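Local atomic coordinates of putative transcriptional coactivator P15 (Enterobacteria phage t5, PDB entry 4BG7), a protein that probably binds DNA, being a phage homologue of the eukaryotic transcription coactivator PC4 that is implicated in recombination-dependent DNA replication. Residues A[4-9]-A[38-43]; A[12-17]-A[29-34]; A[25-30]-A[44-49]. One frame throughout, in Å; residues are numbered along the deposited sequence.

Interaction 1: A[4-9]-A[38-43]; sequences QVNQNY and NLYMGI
Asn6 and Tyr40 each hold CG anti to their own carbonyl carbon, beside the backbone N (chi1 -49° and -65°), and their side chains meet at about a right angle. The Asn6 amide nitrogen comes in over one face of the phenol ring, displaced toward the rim, with ND2 3.1 Å from Tyr40 CD1. Amide and ring planes stand 75° apart, so the amide does not lie flat on the ring; ND2 is hydrogen-bonded to Ser62 OG on strand 54-64. Gln4 comes up to the hydroxyl end, where its CD lies 3.4 Å from Tyr40 OH. Its NE2 also donates to Asn6 OD1 (3.0 Å) in the plane of that carbonyl, tying the two amides together beside the phenol. Gln4 O sits near the ring edge, buried without a polar partner in the model.

Farther along, Tyr9 turns its edge to the backbone, CE1 being 3.1 Å from Ile43 O. Where Gly42 has no side chain to stand in the way, Tyr9 OH lies 3.3 Å from Gly42 C. A water 2.6 Å from Tyr9 OH donates weakly to Tyr40 O. His12 meets both tyrosine rings. The N-terminal arm, whose backbone bonds Ser62 and Lys58 of strand 54-64, thus reaches strand 38-48 through its side chains; the sheet is the four-stranded antiparallel one of the PC4-like fold.

Interaction 2: A[12-17]-A[29-34]; sequences HVDDQS and RLTVSE
Backbone pairing between Val13 and Glu34 opens this antiparallel contact, with Val13 N donating to Glu34 O at 3.0 Å and Glu34 N returning the bond to Val13 O. Beyond the Asp14-Ser33 non-hydrogen-bonded pair the register slips by one residue. Asp15 N (2.7 Å) and Gln16 N (3.1 Å) both donate to Val32 O, so two consecutive residues face one: a classic beta bulge. Val32 N to Gln16 O then restores regular pairing.

Among side-chain hydrogen bonds, His12 ND1 and Ser33 OG lie 2.7 Å apart, and either may be the donor. The hydroxyl sits near the imidazole plane at its edge, placed there by a chi1 of 62° that puts OG between the backbone N and carbonyl carbon of Ser33. Phe35 stacks on the same imidazole. Thr31 OG1 donates to Arg29 O, and Gln16 NE2 to Ile80 O of the second subunit.

A water-mediated contact lies on the face carrying Asp14, Ser17 and Thr31. One water donates to Asp14 OD2 (2.7 Å) and to Thr31 OG1, and is also hydrogen-bonded to Ser17 OG.

Van der Waals contacts complete the seam. Thr31 CG2 crosses the Asp14 carboxylate at 3.2 Å from OD1, and Ser17 OG rests 3.0 Å from Arg29 CD. Gln16 runs beside Val32.

Charges come last. Asp14 OD1 forms a salt bridge with Arg44, whereas the Asp15 and Glu34 carboxylates, with OD2 and OE1 4.2 Å apart, would probably repel each other mildly. Arg44 and the donating water should therefore stabilise the negative charge of Asp14, while Asp15 and Glu34 have no such compensation from each other.

Interaction 3: A[25-30]-A[44-49]; sequences GEQVRL and RYWLLD
Gly25, at a positive phi of 73°, brings its bare CA against Leu48, whose CD1 lies 3.5 Å away. Its carbonyl starts the antiparallel pairing by accepting Leu48 N, 3.0 Å from Gly25 O.

Glu26 brings its CG to 3.6 Å from Tyr45 CD1. The two side chains cross obliquely, with carboxylate and phenol planes 34° apart, and OE1 extends toward Leu47 CD1.

Gln27 forms a hydrogen-bonded pair with Trp46. Its N donates to Trp46 O at 2.8 Å, nearly in line with the carbonyl bond, and its O accepts Trp46 N. The side-chain oxygen bonds Arg29, two residues on in the same strand: Arg29 NE donates to Gln27 OE1 at 2.8 Å, from above the amide carbonyl plane. NH2 also points at OE1, but at a doubtfully short distance.

Val28 returns to the face of Glu26 and Tyr45, its CG2 lying 4.0 Å from Tyr45 CE1.

Arg29 and Trp46 form the main side-chain contact. Extended from CG to NE, Arg29 lays its guanidinium flat on the indole, with planes only 5° apart. Arg29 CZ stands 3.5 Å from the centroid of the six-membered ring of Trp46, a cation-pi interaction, while Arg29 CD packs over its five-membered ring as a CH-pi contact. Gln27, in plane, and Trp46, over the face, thus hold the group from two directions. Paired bonds between the backbones of Arg29 and Arg44 finish the register, with Arg29 O accepting Arg44 N at 3.0 Å.

The segments belong to strands 26-35 and 38-48, the inner two of the four strands within this chain: Ile19 of strand 13-23 touches Arg29, Pro56 of strand 54-64 touches Trp46, and from the second subunit Phe61 packs on Val28 and Tyr45, and Ala76 of helix 67-83 on Leu30.

Overall arrangement
From the N terminus, the arm 4-9 reaches strand 38-48 in interaction 1, closing a loop that holds all of interaction 2. Within that loop, 12-17 pairs with 29-34, joining strand 13-23 to strand 26-35. Segment 25-30 also starts inside it but pairs with 44-49 beyond, so interaction 3 crosses interaction 1 and ties strand 26-35 to strand 38-48. Arg29 and Leu30 belong to both interactions 2 and 3. Further links come from Gly42 O to Thr31 N (2.8 Å, a probable hydrogen bond) and from Ile43 packing on Val28. Arm and three successive strands are thereby joined, and each contact also touches the second subunit.

Interaction 1: A[4-9]-A[38-43]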
loop_
_atom_site.group_PDB
_atom_site.type_symbol
_atom_site.label_atom_id
_atom_site.label_comp_id
_atom_site.label_asym_id
_atom_site.label_seq_id
_atom_site.Cartn_x
_atom_site.Cartn_y
_atom_site.Cartn_z
ATOM N N GLN A 4 2.996 -1.151 15.010
ATOM C CA GLN A 4 4.390 -1.371 14.566
ATOM C C GLN A 4 4.487 -1.718 13.064
ATOM O O GLN A 4 3.503 -2.151 12.524
ATOM C CB GLN A 4 4.954 -2.550 15.353
ATOM C CG GLN A 4 4.520 -3.885 14.793
ATOM C CD GLN A 4 4.575 -5.025 15.773
ATOM O OE1 GLN A 4 4.083 -4.916 16.895
ATOM N NE2 GLN A 4 5.133 -6.153 15.334
ATOM N N VAL A 5 5.672 -1.589 12.448
ATOM C CA VAL A 5 5.931 -2.079 11.068
ATOM C C VAL A 5 6.664 -3.444 11.094
ATOM O O VAL A 5 7.564 -3.692 11.920
ATOM C CB VAL A 5 6.716 -1.055 10.193
ATOM C CG1 VAL A 5 7.213 -1.679 8.862
ATOM C CG2 VAL A 5 5.871 0.193 9.917
ATOM N N ASN A 6 6.214 -4.351 10.236
ATOM C CA ASN A 6 6.837 -5.660 10.113
ATOM C C ASN A 6 7.617 -5.743 8.835
ATOM O O ASN A 6 7.103 -5.314 7.787
ATOM C CB ASN A 6 5.782 -6.754 10.167
ATOM C CG ASN A 6 4.844 -6.578 11.312
ATOM O OD1 ASN A 6 5.241 -6.714 12.432
ATOM N ND2 ASN A 6 3.592 -6.218 11.026
ATOM N N GLN A 7 8.843 -6.320 8.929
ATOM C CA GLN A 7 9.809 -6.343 7.812
ATOM C C GLN A 7 9.782 -7.681 7.098
ATOM O O GLN A 7 10.501 -7.902 6.105
ATOM C CB GLN A 7 11.202 -5.857 8.270
ATOM C CG GLN A 7 11.170 -4.378 8.715
ATOM C CD GLN A 7 12.517 -3.892 9.302
ATOM O OE1 GLN A 7 12.641 -3.639 10.494
ATOM N NE2 GLN A 7 13.523 -3.818 8.466
ATOM N N ASN A 8 8.874 -8.542 7.577
ATOM C CA ASN A 8 8.558 -9.821 6.990
ATOM C C ASN A 8 7.201 -10.325 7.555
ATOM O O ASN A 8 6.545 -9.661 8.389
ATOM C CB ASN A 8 9.679 -10.816 7.208
ATOM C CG ASN A 8 9.855 -11.188 8.665
ATOM O OD1 ASN A 8 8.916 -11.615 9.293
ATOM N ND2 ASN A 8 11.087 -11.101 9.176
ATOM N N TYR A 9 6.759 -11.453 7.005
ATOM C CA TYR A 9 5.514 -12.043 7.416
ATOM C C TYR A 9 5.623 -13.272 8.320
ATOM O O TYR A 9 4.648 -14.016 8.466
ATOM C CB TYR A 9 4.695 -12.388 6.186
ATOM C CG TYR A 9 3.888 -11.197 5.657
ATOM C CD1 TYR A 9 4.432 -10.259 4.718
ATOM C CD2 TYR A 9 2.575 -11.036 6.033
ATOM C CE1 TYR A 9 3.671 -9.192 4.249
ATOM C CE2 TYR A 9 1.812 -9.971 5.533
ATOM C CZ TYR A 9 2.369 -9.053 4.634
ATOM O OH TYR A 9 1.476 -8.028 4.235
ATOM N N ASN A 38 -3.218 -8.431 16.474
ATOM C CA ASN A 38 -3.467 -7.189 15.766
ATOM C C ASN A 38 -3.488 -7.409 14.257
ATOM O O ASN A 38 -2.916 -8.360 13.760
ATOM C CB ASN A 38 -2.386 -6.197 16.165
ATOM C CG ASN A 38 -2.464 -5.862 17.661
ATOM O OD1 ASN A 38 -3.475 -5.362 18.154
ATOM N ND2 ASN A 38 -1.444 -6.237 18.382
ATOM N N LEU A 39 -4.189 -6.530 13.547
ATOM C CA LEU A 39 -4.259 -6.595 12.075
ATOM C C LEU A 39 -3.252 -5.636 11.446
ATOM O O LEU A 39 -3.054 -4.543 11.910
ATOM C CB LEU A 39 -5.690 -6.263 11.574
ATOM C CG LEU A 39 -6.715 -7.318 12.000
ATOM C CD1 LEU A 39 -8.087 -6.892 11.511
ATOM C CD2 LEU A 39 -6.374 -8.719 11.481
ATOM N N TYR A 40 -2.716 -6.061 10.303
ATOM C CA TYR A 40 -1.763 -5.339 9.509
ATOM C C TYR A 40 -2.159 -5.390 8.055
ATOM O O TYR A 40 -2.786 -6.378 7.604
ATOM C CB TYR A 40 -0.400 -6.048 9.620
ATOM C CG TYR A 40 0.080 -5.944 11.032
ATOM C CD1 TYR A 40 0.796 -4.852 11.447
ATOM C CD2 TYR A 40 -0.265 -6.902 11.947
ATOM C CE1 TYR A 40 1.182 -4.720 12.794
ATOM C CE2 TYR A 40 0.169 -6.821 13.277
ATOM C CZ TYR A 40 0.855 -5.731 13.705
ATOM O OH TYR A 40 1.265 -5.655 15.042
ATOM N N MET A 41 -1.836 -4.307 7.342
ATOM C CA MET A 41 -1.944 -4.291 5.886
ATOM C C MET A 41 -0.584 -4.104 5.267
ATOM O O MET A 41 0.250 -3.359 5.750
ATOM C CB MET A 41 -2.911 -3.214 5.325
ATOM C CG MET A 41 -2.685 -1.812 5.798
ATOM S SD MET A 41 -3.629 -0.566 4.860
ATOM C CE MET A 41 -3.400 0.793 5.971
ATOM N N GLY A 42 -0.378 -4.776 4.146
ATOM C CA GLY A 42 0.903 -4.670 3.456
ATOM C C GLY A 42 0.985 -5.471 2.173
ATOM O O GLY A 42 -0.038 -5.815 1.575
ATOM N N ILE A 43 2.206 -5.787 1.760
ATOM C CA ILE A 43 2.384 -6.574 0.551
ATOM C C ILE A 43 3.104 -7.872 0.904
ATOM O O ILE A 43 4.164 -7.807 1.472
ATOM C CB ILE A 43 3.243 -5.787 -0.431
ATOM C CG1 ILE A 43 2.467 -4.609 -1.002
ATOM C CG2 ILE A 43 3.798 -6.691 -1.529
ATOM C CD1 ILE A 43 1.069 -4.767 -1.562
HETATM O O HOH W 1 -0.423 -7.622 6.019
#

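Interaction 2: A[12-17]-A[29-34]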
loop_
_atom_site.group_PDB
_atom_site.type_symbol
_atom_site.label_atom_id
_atom_site.label_comp_id
_atom_site.label_asym_id
_atom_site.label_seq_id
_atom_site.Cartn_x
_atom_site.Cartn_y
_atom_site.Cartn_z
ATOM N N HIS A 12 2.619 -14.380 10.676
ATOM C CA HIS A 12 1.375 -13.762 10.206
ATOM C C HIS A 12 0.546 -14.793 9.549
ATOM O O HIS A 12 1.059 -15.647 8.813
ATOM C CB HIS A 12 1.661 -12.669 9.142
ATOM C CG HIS A 12 2.203 -11.389 9.696
ATOM N ND1 HIS A 12 1.520 -10.222 9.609
ATOM C CD2 HIS A 12 3.408 -11.096 10.352
ATOM C CE1 HIS A 12 2.213 -9.260 10.195
ATOM N NE2 HIS A 12 3.389 -9.776 10.631
ATOM N N VAL A 13 -0.757 -14.652 9.699
ATOM C CA VAL A 13 -1.722 -15.433 8.949
ATOM C C VAL A 13 -2.601 -14.433 8.126
ATOM O O VAL A 13 -3.166 -13.524 8.703
ATOM C CB VAL A 13 -2.615 -16.311 9.916
ATOM C CG1 VAL A 13 -3.824 -16.844 9.195
ATOM C CG2 VAL A 13 -1.794 -17.465 10.547
ATOM N N ASP A 14 -2.747 -14.679 6.840
ATOM C CA ASP A 14 -3.573 -13.852 5.968
ATOM C C ASP A 14 -5.059 -14.016 6.303
ATOM O O ASP A 14 -5.592 -15.135 6.477
ATOM C CB ASP A 14 -3.433 -14.257 4.512
ATOM C CG ASP A 14 -2.119 -13.887 3.912
ATOM O OD1 ASP A 14 -1.250 -13.295 4.583
ATOM O OD2 ASP A 14 -1.988 -14.203 2.734
ATOM N N ASP A 15 -5.734 -12.896 6.346
ATOM C CA ASP A 15 -7.197 -12.837 6.385
ATOM C C ASP A 15 -7.799 -12.348 5.070
ATOM O O ASP A 15 -8.896 -12.779 4.723
ATOM C CB ASP A 15 -7.623 -11.931 7.492
ATOM C CG ASP A 15 -7.350 -12.517 8.815
ATOM O OD1 ASP A 15 -7.208 -13.789 8.943
ATOM O OD2 ASP A 15 -7.239 -11.700 9.746
ATOM N N GLN A 16 -7.084 -11.496 4.338
ATOM C CA GLN A 16 -7.428 -11.196 2.890
ATOM C C GLN A 16 -6.177 -11.075 2.080
ATOM O O GLN A 16 -5.126 -10.695 2.623
ATOM C CB GLN A 16 -8.198 -9.842 2.755
ATOM C CG GLN A 16 -9.329 -9.678 3.720
ATOM C CD GLN A 16 -10.156 -8.403 3.417
ATOM O OE1 GLN A 16 -10.435 -8.110 2.284
ATOM N NE2 GLN A 16 -10.440 -7.640 4.422
ATOM N N SER A 17 -6.270 -11.347 0.764
ATOM C CA SER A 17 -5.123 -11.277 -0.131
ATOM C C SER A 17 -5.630 -10.974 -1.525
ATOM O O SER A 17 -6.421 -11.788 -2.030
ATOM C CB SER A 17 -4.396 -12.612 -0.135
ATOM O OG SER A 17 -3.250 -12.573 -0.953
ATOM N N ARG A 29 0.939 -9.194 -3.614
ATOM C CA ARG A 29 -0.450 -9.233 -3.095
ATOM C C ARG A 29 -0.697 -8.304 -1.931
ATOM O O ARG A 29 0.012 -8.337 -0.931
ATOM C CB ARG A 29 -0.913 -10.626 -2.663
ATOM C CG ARG A 29 -0.867 -11.617 -3.797
ATOM C CD ARG A 29 -1.763 -12.787 -3.531
ATOM N NE ARG A 29 -1.380 -13.792 -4.493
ATOM C CZ ARG A 29 -2.004 -14.950 -4.686
ATOM N NH1 ARG A 29 -3.085 -15.259 -3.969
ATOM N NH2 ARG A 29 -1.509 -15.797 -5.611
ATOM N N LEU A 30 -1.693 -7.440 -2.083
ATOM C CA LEU A 30 -2.184 -6.591 -1.008
ATOM C C LEU A 30 -2.853 -7.465 0.009
ATOM O O LEU A 30 -3.848 -8.182 -0.290
ATOM C CB LEU A 30 -3.221 -5.558 -1.482
ATOM C CG LEU A 30 -3.620 -4.479 -0.463
ATOM C CD1 LEU A 30 -2.377 -3.696 -0.120
ATOM C CD2 LEU A 30 -4.688 -3.585 -1.151
ATOM N N THR A 31 -2.352 -7.362 1.231
ATOM C CA THR A 31 -2.649 -8.369 2.240
ATOM C C THR A 31 -3.096 -7.747 3.564
ATOM O O THR A 31 -2.532 -6.754 4.005
ATOM C CB THR A 31 -1.414 -9.250 2.494
ATOM O OG1 THR A 31 -1.068 -9.863 1.271
ATOM C CG2 THR A 31 -1.719 -10.280 3.609
ATOM N N VAL A 32 -4.133 -8.339 4.148
ATOM C CA VAL A 32 -4.506 -8.047 5.513
ATOM C C VAL A 32 -4.146 -9.358 6.236
ATOM O O VAL A 32 -4.601 -10.468 5.852
ATOM C CB VAL A 32 -5.988 -7.753 5.748
ATOM C CG1 VAL A 32 -6.255 -7.549 7.287
ATOM C CG2 VAL A 32 -6.427 -6.529 4.934
ATOM N N SER A 33 -3.397 -9.210 7.305
ATOM C CA SER A 33 -2.907 -10.350 8.091
ATOM C C SER A 33 -3.064 -10.076 9.577
ATOM O O SER A 33 -3.146 -8.927 10.003
ATOM C CB SER A 33 -1.446 -10.597 7.744
ATOM O OG SER A 33 -0.575 -9.516 8.053
ATOM N N GLU A 34 -3.093 -11.159 10.350
ATOM C CA GLU A 34 -3.183 -11.057 11.813
ATOM C C GLU A 34 -1.846 -11.581 12.356
ATOM O O GLU A 34 -1.354 -12.615 11.889
ATOM C CB GLU A 34 -4.319 -11.877 12.339
ATOM C CG GLU A 34 -4.490 -11.610 13.830
ATOM C CD GLU A 34 -5.612 -12.421 14.447
ATOM O OE1 GLU A 34 -6.461 -12.971 13.710
ATOM O OE2 GLU A 34 -5.585 -12.519 15.679
HETATM O O HOH W 2 -1.212 -12.681 0.605
#

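Interaction 3: A[25-30]-A[44-49]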
loop_
_atom_site.group_PDB
_atom_site.type_symbol
_atom_site.label_atom_id
_atom_site.label_comp_id
_atom_site.label_asym_id
_atom_site.label_seq_id
_atom_site.Cartn_x
_atom_site.Cartn_y
_atom_site.Cartn_z
ATOM N N GLY A 25 7.498 -13.572 -12.172
ATOM C CA GLY A 25 7.164 -14.664 -11.241
ATOM C C GLY A 25 7.497 -14.461 -9.768
ATOM O O GLY A 25 7.515 -15.441 -8.983
ATOM N N GLU A 26 7.825 -13.213 -9.419
ATOM C CA GLU A 26 7.527 -12.644 -8.118
ATOM C C GLU A 26 6.173 -11.877 -8.241
ATOM O O GLU A 26 6.008 -11.003 -9.083
ATOM C CB GLU A 26 8.663 -11.736 -7.683
ATOM C CG GLU A 26 8.313 -10.874 -6.497
ATOM C CD GLU A 26 9.524 -10.482 -5.711
ATOM O OE1 GLU A 26 10.092 -11.377 -5.049
ATOM O OE2 GLU A 26 9.909 -9.295 -5.749
ATOM N N GLN A 27 5.198 -12.242 -7.443
ATOM C CA GLN A 27 3.858 -11.648 -7.496
ATOM C C GLN A 27 3.511 -10.810 -6.232
ATOM O O GLN A 27 3.780 -11.245 -5.105
ATOM C CB GLN A 27 2.865 -12.741 -7.613
ATOM C CG GLN A 27 1.449 -12.377 -7.280
ATOM C CD GLN A 27 0.448 -13.467 -7.632
ATOM O OE1 GLN A 27 0.081 -14.293 -6.826
ATOM N NE2 GLN A 27 -0.023 -13.440 -8.876
ATOM N N VAL A 28 2.861 -9.651 -6.412
ATOM C CA VAL A 28 2.661 -8.691 -5.320
ATOM C C VAL A 28 1.205 -8.753 -4.857
ATOM O O VAL A 28 0.321 -8.437 -5.622
ATOM C CB VAL A 28 2.989 -7.248 -5.810
ATOM C CG1 VAL A 28 2.972 -6.280 -4.663
ATOM C CG2 VAL A 28 4.341 -7.196 -6.498
ATOM N N ARG A 29 0.939 -9.194 -3.614
ATOM C CA ARG A 29 -0.450 -9.233 -3.095
ATOM C C ARG A 29 -0.697 -8.304 -1.931
ATOM O O ARG A 29 0.012 -8.337 -0.931
ATOM C CB ARG A 29 -0.913 -10.626 -2.663
ATOM C CG ARG A 29 -0.867 -11.617 -3.797
ATOM C CD ARG A 29 -1.763 -12.787 -3.531
ATOM N NE ARG A 29 -1.380 -13.792 -4.493
ATOM C CZ ARG A 29 -2.004 -14.950 -4.686
ATOM N NH1 ARG A 29 -3.085 -15.259 -3.969
ATOM N NH2 ARG A 29 -1.509 -15.797 -5.611
ATOM N N LEU A 30 -1.693 -7.440 -2.083
ATOM C CA LEU A 30 -2.184 -6.591 -1.008
ATOM C C LEU A 30 -2.853 -7.465 0.009
ATOM O O LEU A 30 -3.848 -8.182 -0.290
ATOM C CB LEU A 30 -3.221 -5.558 -1.482
ATOM C CG LEU A 30 -3.620 -4.479 -0.463
ATOM C CD1 LEU A 30 -2.377 -3.696 -0.120
ATOM C CD2 LEU A 30 -4.688 -3.585 -1.151
ATOM N N ARG A 44 2.483 -9.022 0.648
ATOM C CA ARG A 44 3.159 -10.318 0.828
ATOM C C ARG A 44 3.545 -10.818 -0.536
ATOM O O ARG A 44 2.728 -10.758 -1.470
ATOM C CB ARG A 44 2.218 -11.347 1.473
ATOM C CG ARG A 44 2.924 -12.663 1.742
ATOM C CD ARG A 44 1.976 -13.777 2.049
ATOM N NE ARG A 44 1.411 -13.762 3.421
ATOM C CZ ARG A 44 1.945 -14.335 4.490
ATOM N NH1 ARG A 44 3.131 -14.900 4.430
ATOM N NH2 ARG A 44 1.268 -14.294 5.646
ATOM N N TYR A 45 4.768 -11.314 -0.680
ATOM C CA TYR A 45 5.205 -11.864 -1.997
ATOM C C TYR A 45 4.856 -13.351 -2.188
ATOM O O TYR A 45 5.182 -14.172 -1.328
ATOM C CB TYR A 45 6.687 -11.664 -2.213
ATOM C CG TYR A 45 7.020 -10.200 -2.394
ATOM C CD1 TYR A 45 6.729 -9.553 -3.594
ATOM C CD2 TYR A 45 7.518 -9.428 -1.346
ATOM C CE1 TYR A 45 7.016 -8.197 -3.764
ATOM C CE2 TYR A 45 7.780 -8.063 -1.510
ATOM C CZ TYR A 45 7.503 -7.462 -2.721
ATOM O OH TYR A 45 7.747 -6.120 -2.919
ATOM N N TRP A 46 4.187 -13.667 -3.293
ATOM C CA TRP A 46 4.054 -15.047 -3.776
ATOM C C TRP A 46 5.041 -15.345 -4.881
ATOM O O TRP A 46 5.307 -14.476 -5.712
ATOM C CB TRP A 46 2.666 -15.284 -4.186
ATOM C CG TRP A 46 1.686 -15.126 -3.049
ATOM C CD1 TRP A 46 1.589 -14.043 -2.197
ATOM C CD2 TRP A 46 0.590 -15.976 -2.685
ATOM N NE1 TRP A 46 0.581 -14.192 -1.338
ATOM C CE2 TRP A 46 -0.044 -15.345 -1.539
ATOM C CE3 TRP A 46 0.125 -17.209 -3.114
ATOM C CZ2 TRP A 46 -1.145 -15.901 -0.898
ATOM C CZ3 TRP A 46 -0.968 -17.768 -2.473
ATOM C CH2 TRP A 46 -1.609 -17.127 -1.405
ATOM N N LEU A 47 5.646 -16.548 -4.898
ATOM C CA LEU A 47 6.641 -16.869 -5.888
ATOM C C LEU A 47 6.241 -18.086 -6.671
ATOM O O LEU A 47 5.647 -19.000 -6.144
ATOM C CB LEU A 47 8.019 -17.184 -5.230
ATOM C CG LEU A 47 9.044 -16.053 -5.213
ATOM C CD1 LEU A 47 8.363 -14.755 -4.746
ATOM C CD2 LEU A 47 10.211 -16.396 -4.313
ATOM N N LEU A 48 6.652 -18.116 -7.935
ATOM C CA LEU A 48 6.389 -19.250 -8.807
ATOM C C LEU A 48 7.324 -20.370 -8.478
ATOM O O LEU A 48 8.475 -20.101 -8.226
ATOM C CB LEU A 48 6.596 -18.870 -10.275
ATOM C CG LEU A 48 5.481 -18.113 -11.012
ATOM C CD1 LEU A 48 5.974 -17.730 -12.427
ATOM C CD2 LEU A 48 4.216 -18.965 -11.030
ATOM N N ASP A 49 6.832 -21.606 -8.537
ATOM C CA ASP A 49 7.663 -22.765 -8.650
ATOM C C ASP A 49 7.901 -23.142 -10.083
ATOM O O ASP A 49 7.373 -22.467 -10.991
ATOM C CB ASP A 49 7.186 -23.929 -7.772
ATOM C CG ASP A 49 6.116 -24.831 -8.419
ATOM O OD1 ASP A 49 5.485 -24.463 -9.452
ATOM O OD2 ASP A 49 5.935 -25.933 -7.834
#